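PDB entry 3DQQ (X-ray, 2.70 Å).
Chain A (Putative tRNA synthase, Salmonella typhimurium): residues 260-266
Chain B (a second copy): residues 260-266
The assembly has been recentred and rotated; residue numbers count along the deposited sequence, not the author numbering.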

ATOM      1  N   CYS A 260      -5.631  -5.497  -5.143  1.00 50.06           N
ATOM      2  CA  CYS A 260      -5.274  -5.679  -3.752  1.00 51.46           C
ATOM      3  C   CYS A 260      -5.937  -4.703  -2.819  1.00 51.81           C
ATOM      4  O   CYS A 260      -5.656  -4.756  -1.647  1.00 53.63           O
ATOM      5  CB  CYS A 260      -3.718  -5.545  -3.558  1.00 53.20           C
ATOM      6  SG  CYS A 260      -2.735  -4.135  -4.446  1.00 56.78           S
ATOM      7  N   SER A 261      -6.813  -3.855  -3.328  1.00 51.19           N
ATOM      8  CA  SER A 261      -7.266  -2.664  -2.662  1.00 51.11           C
ATOM      9  C   SER A 261      -8.356  -2.861  -1.610  1.00 51.67           C
ATOM     10  O   SER A 261      -9.007  -3.889  -1.574  1.00 52.23           O
ATOM     11  CB  SER A 261      -7.783  -1.700  -3.735  1.00 50.89           C
ATOM     12  OG  SER A 261      -9.043  -2.096  -4.247  1.00 49.59           O
ATOM     13  N   GLN A 262      -8.580  -1.842  -0.775  1.00 52.18           N
ATOM     14  CA  GLN A 262      -9.622  -1.889   0.245  1.00 52.78           C
ATOM     15  C   GLN A 262     -10.976  -2.133  -0.360  1.00 50.72           C
ATOM     16  O   GLN A 262     -11.746  -2.957   0.132  1.00 50.57           O
ATOM     17  CB  GLN A 262      -9.627  -0.616   1.127  1.00 53.58           C
ATOM     18  CG  GLN A 262      -8.693  -0.843   2.410  1.00 57.97           C
ATOM     19  CD  GLN A 262      -8.548   0.368   3.443  1.00 59.31           C
ATOM     20  OE1 GLN A 262      -8.724   1.566   3.084  1.00 67.90           O
ATOM     21  NE2 GLN A 262      -8.215   0.029   4.729  1.00 60.73           N
ATOM     22  N   MET A 263     -11.279  -1.432  -1.443  1.00 48.88           N
ATOM     23  CA  MET A 263     -12.609  -1.546  -2.001  1.00 47.05           C
ATOM     24  C   MET A 263     -12.740  -2.842  -2.771  1.00 46.03           C
ATOM     25  O   MET A 263     -13.773  -3.493  -2.698  1.00 45.43           O
ATOM     26  CB  MET A 263     -12.963  -0.348  -2.868  1.00 46.98           C
ATOM     27  CG  MET A 263     -14.392  -0.427  -3.404  1.00 48.51           C
ATOM     28  SD  MET A 263     -15.702  -0.267  -2.153  1.00 49.42           S
ATOM     29  CE  MET A 263     -16.585  -1.752  -2.389  1.00 48.62           C
ATOM     30  N   THR A 264     -11.707  -3.245  -3.497  1.00 44.61           N
ATOM     31  CA  THR A 264     -11.798  -4.524  -4.177  1.00 44.68           C
ATOM     32  C   THR A 264     -12.023  -5.621  -3.127  1.00 44.53           C
ATOM     33  O   THR A 264     -12.820  -6.544  -3.333  1.00 43.81           O
ATOM     34  CB  THR A 264     -10.560  -4.848  -5.020  1.00 44.06           C
ATOM     35  OG1 THR A 264     -10.183  -3.712  -5.784  1.00 43.97           O
ATOM     36  CG2 THR A 264     -10.839  -5.966  -5.947  1.00 43.22           C
ATOM     37  N   ASN A 265     -11.331  -5.517  -1.999  1.00 44.83           N
ATOM     38  CA  ASN A 265     -11.507  -6.492  -0.939  1.00 45.30           C
ATOM     39  C   ASN A 265     -12.933  -6.561  -0.485  1.00 44.75           C
ATOM     40  O   ASN A 265     -13.442  -7.645  -0.261  1.00 44.67           O
ATOM     41  CB  ASN A 265     -10.640  -6.160   0.251  1.00 46.31           C
ATOM     42  CG  ASN A 265      -9.221  -6.695   0.116  1.00 51.18           C
ATOM     43  OD1 ASN A 265      -8.637  -6.760  -0.997  1.00 59.24           O
ATOM     44  ND2 ASN A 265      -8.644  -7.092   1.256  1.00 55.26           N
ATOM     45  N   GLN A 266     -13.582  -5.412  -0.349  1.00 44.37           N
ATOM     46  CA  GLN A 266     -14.976  -5.398   0.059  1.00 44.83           C
ATOM     47  C   GLN A 266     -15.869  -6.038  -0.978  1.00 44.18           C
ATOM     48  O   GLN A 266     -16.768  -6.810  -0.643  1.00 44.72           O
ATOM     49  CB  GLN A 266     -15.457  -3.984   0.298  1.00 44.88           C
ATOM     50  CG  GLN A 266     -15.011  -3.399   1.613  1.00 47.20           C
ATOM     51  CD  GLN A 266     -15.437  -1.944   1.740  1.00 48.77           C
ATOM     52  OE1 GLN A 266     -14.593  -1.027   1.749  1.00 54.69           O
ATOM     53  NE2 GLN A 266     -16.754  -1.717   1.788  1.00 52.51           N
TER
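Chain B 260-266: CSQMTNQ

About three quarters of the surface buried in this contact belongs to one residue from each chain, the same glutamine in both. Gln A262 and Gln B262 each give up 81 Å² to the other stretch, out of 215 Å² buried in total, and their CA atoms, 7.3 Å apart, form the nearest CA pair. The arrangement illustrates a general rule of homodimers: where two copies meet about an exact two-fold axis, a residue close to the axis meets its own counterpart, and every contact away from the axis occurs twice.

Chain B repeats the backbone of chain A. Cys B260 and Ser B261 lie in a loop, Ser B261 with an extended conformation (phi/psi -81/165), and a helix then begins at Gln B262, runs through Gln B266 and continues later in the chain. Ser B261 is the N-cap. Its side chain, in the p rotamer, turns OG back to accept from the backbone of the first turn, with Thr B264 N to Ser B261 OG at 3.0 Å and an N-H...acceptor angle of 158°, so that an amide with no helical carbonyl ahead of it is still satisfied. Regular helical bonding follows, from Asn B265 N to Ser B261 O at 2.9 Å and from Gln B266 N to Gln B262 O at 3.1 Å. Chain A has the same cap and the same first turn.

The two helices are neither parallel nor antiparallel. Their N-to-C directions make an angle of 77°, and their axes come no closer than 13.1 Å, too far for the intimate packing of a helix pair. What bridges the gap is side chain, at the N-terminal ends. Gln B262 points its CA-to-CB bond toward the chain A stretch, and with chi2 at 179° the chain is extended through that torsion, carrying the amide across to the other glutamine. Gln B262 NE2 lies 3.3 Å from Gln A262 CG, so the end of one glutamine rests against the aliphatic middle of the other; the symmetry supplies the reverse contact. Gln B262 NE2 is also 4.2 Å from Ser A261 O, near the start of the opposing helix.

One turn further along, Asn B265 also directs its CA-to-CB bond toward the chain A stretch and contributes a smaller 23 Å². It sits against Gln A262, just as Asn A265 sits against Gln B262, so each glutamine touches both the glutamine and the asparagine of the other copy. Whether the glutamine and asparagine amides are hydrogen bonded is left open by the geometry. Gln B262 OE1, for its part, is hydrogen-bonded elsewhere in the structure.

The remaining residues show how quickly such a contact fades. Met B263 has its CA-to-CB bond directed away, Thr B264 is buried, and neither has any area covered by the other stretch. Gln B266 starts sideways, and although its end comes nearer, its nearest approach leaves Gln B266 CG 6.9 Å from Gln A262 NE2. The contact is therefore a small, side-chain-mediated one, centred on a glutamine and its symmetry mate.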

ATOM      1  N   CYS B 260      -1.857   3.656   8.460  1.00 50.06           N
ATOM      2  CA  CYS B 260      -2.697   3.719   7.283  1.00 51.46           C
ATOM      3  C   CYS B 260      -3.366   2.416   6.940  1.00 51.81           C
ATOM      4  O   CYS B 260      -4.046   2.371   5.944  1.00 53.63           O
ATOM      5  CB  CYS B 260      -1.861   4.174   6.030  1.00 53.20           C
ATOM      6  SG  CYS B 260      -0.102   3.438   5.702  1.00 56.78           S
ATOM      7  N   SER B 261      -3.193   1.395   7.760  1.00 51.19           N
ATOM      8  CA  SER B 261      -3.464   0.025   7.414  1.00 51.11           C
ATOM      9  C   SER B 261      -4.927  -0.405   7.494  1.00 51.67           C
ATOM     10  O   SER B 261      -5.740   0.263   8.106  1.00 52.23           O
ATOM     11  CB  SER B 261      -2.637  -0.862   8.350  1.00 50.89           C
ATOM     12  OG  SER B 261      -3.176  -0.908   9.659  1.00 49.59           O
ATOM     13  N   GLN B 262      -5.250  -1.558   6.901  1.00 52.18           N
ATOM     14  CA  GLN B 262      -6.603  -2.100   6.942  1.00 52.78           C
ATOM     15  C   GLN B 262      -7.073  -2.305   8.354  1.00 50.72           C
ATOM     16  O   GLN B 262      -8.198  -1.947   8.702  1.00 50.57           O
ATOM     17  CB  GLN B 262      -6.730  -3.406   6.118  1.00 53.58           C
ATOM     18  CG  GLN B 262      -7.171  -3.058   4.617  1.00 57.97           C
ATOM     19  CD  GLN B 262      -7.339  -4.274   3.594  1.00 59.31           C
ATOM     20  OE1 GLN B 262      -6.721  -5.364   3.757  1.00 67.90           O
ATOM     21  NE2 GLN B 262      -8.181  -4.061   2.533  1.00 60.73           N
ATOM     22  N   MET B 263      -6.216  -2.870   9.191  1.00 48.88           N
ATOM     23  CA  MET B 263      -6.652  -3.191  10.532  1.00 47.05           C
ATOM     24  C   MET B 263      -6.695  -1.937  11.379  1.00 46.03           C
ATOM     25  O   MET B 263      -7.612  -1.766  12.170  1.00 45.43           O
ATOM     26  CB  MET B 263      -5.782  -4.261  11.171  1.00 46.98           C
ATOM     27  CG  MET B 263      -6.281  -4.656  12.560  1.00 48.51           C
ATOM     28  SD  MET B 263      -7.875  -5.530  12.595  1.00 49.42           S
ATOM     29  CE  MET B 263      -8.812  -4.494  13.637  1.00 48.62           C
ATOM     30  N   THR B 264      -5.730  -1.042  11.220  1.00 44.61           N
ATOM     31  CA  THR B 264      -5.805   0.196  11.974  1.00 44.68           C
ATOM     32  C   THR B 264      -7.107   0.917  11.601  1.00 44.53           C
ATOM     33  O   THR B 264      -7.795   1.475  12.464  1.00 43.81           O
ATOM     34  CB  THR B 264      -4.605   1.119  11.738  1.00 44.06           C
ATOM     35  OG1 THR B 264      -3.399   0.373  11.801  1.00 43.97           O
ATOM     36  CG2 THR B 264      -4.554   2.181  12.765  1.00 43.22           C
ATOM     37  N   ASN B 265      -7.452   0.898  10.318  1.00 44.83           N
ATOM     38  CA  ASN B 265      -8.685   1.526   9.882  1.00 45.30           C
ATOM     39  C   ASN B 265      -9.876   0.953  10.588  1.00 44.75           C
ATOM     40  O   ASN B 265     -10.759   1.694  10.980  1.00 44.67           O
ATOM     41  CB  ASN B 265      -8.881   1.360   8.395  1.00 46.31           C
ATOM     42  CG  ASN B 265      -8.156   2.422   7.581  1.00 51.18           C
ATOM     43  OD1 ASN B 265      -7.051   2.903   7.946  1.00 59.24           O
ATOM     44  ND2 ASN B 265      -8.774   2.810   6.459  1.00 55.26           N
ATOM     45  N   GLN B 266      -9.907  -0.363  10.753  1.00 44.37           N
ATOM     46  CA  GLN B 266     -11.013  -0.993  11.452  1.00 44.83           C
ATOM     47  C   GLN B 266     -11.061  -0.584  12.905  1.00 44.18           C
ATOM     48  O   GLN B 266     -12.131  -0.296  13.443  1.00 44.72           O
ATOM     49  CB  GLN B 266     -10.913  -2.500  11.382  1.00 44.88           C
ATOM     50  CG  GLN B 266     -11.347  -3.082  10.061  1.00 47.20           C
ATOM     51  CD  GLN B 266     -11.119  -4.586  10.022  1.00 48.77           C
ATOM     52  OE1 GLN B 266     -10.267  -5.086   9.262  1.00 54.69           O
ATOM     53  NE2 GLN B 266     -11.843  -5.315  10.878  1.00 52.51           N
TER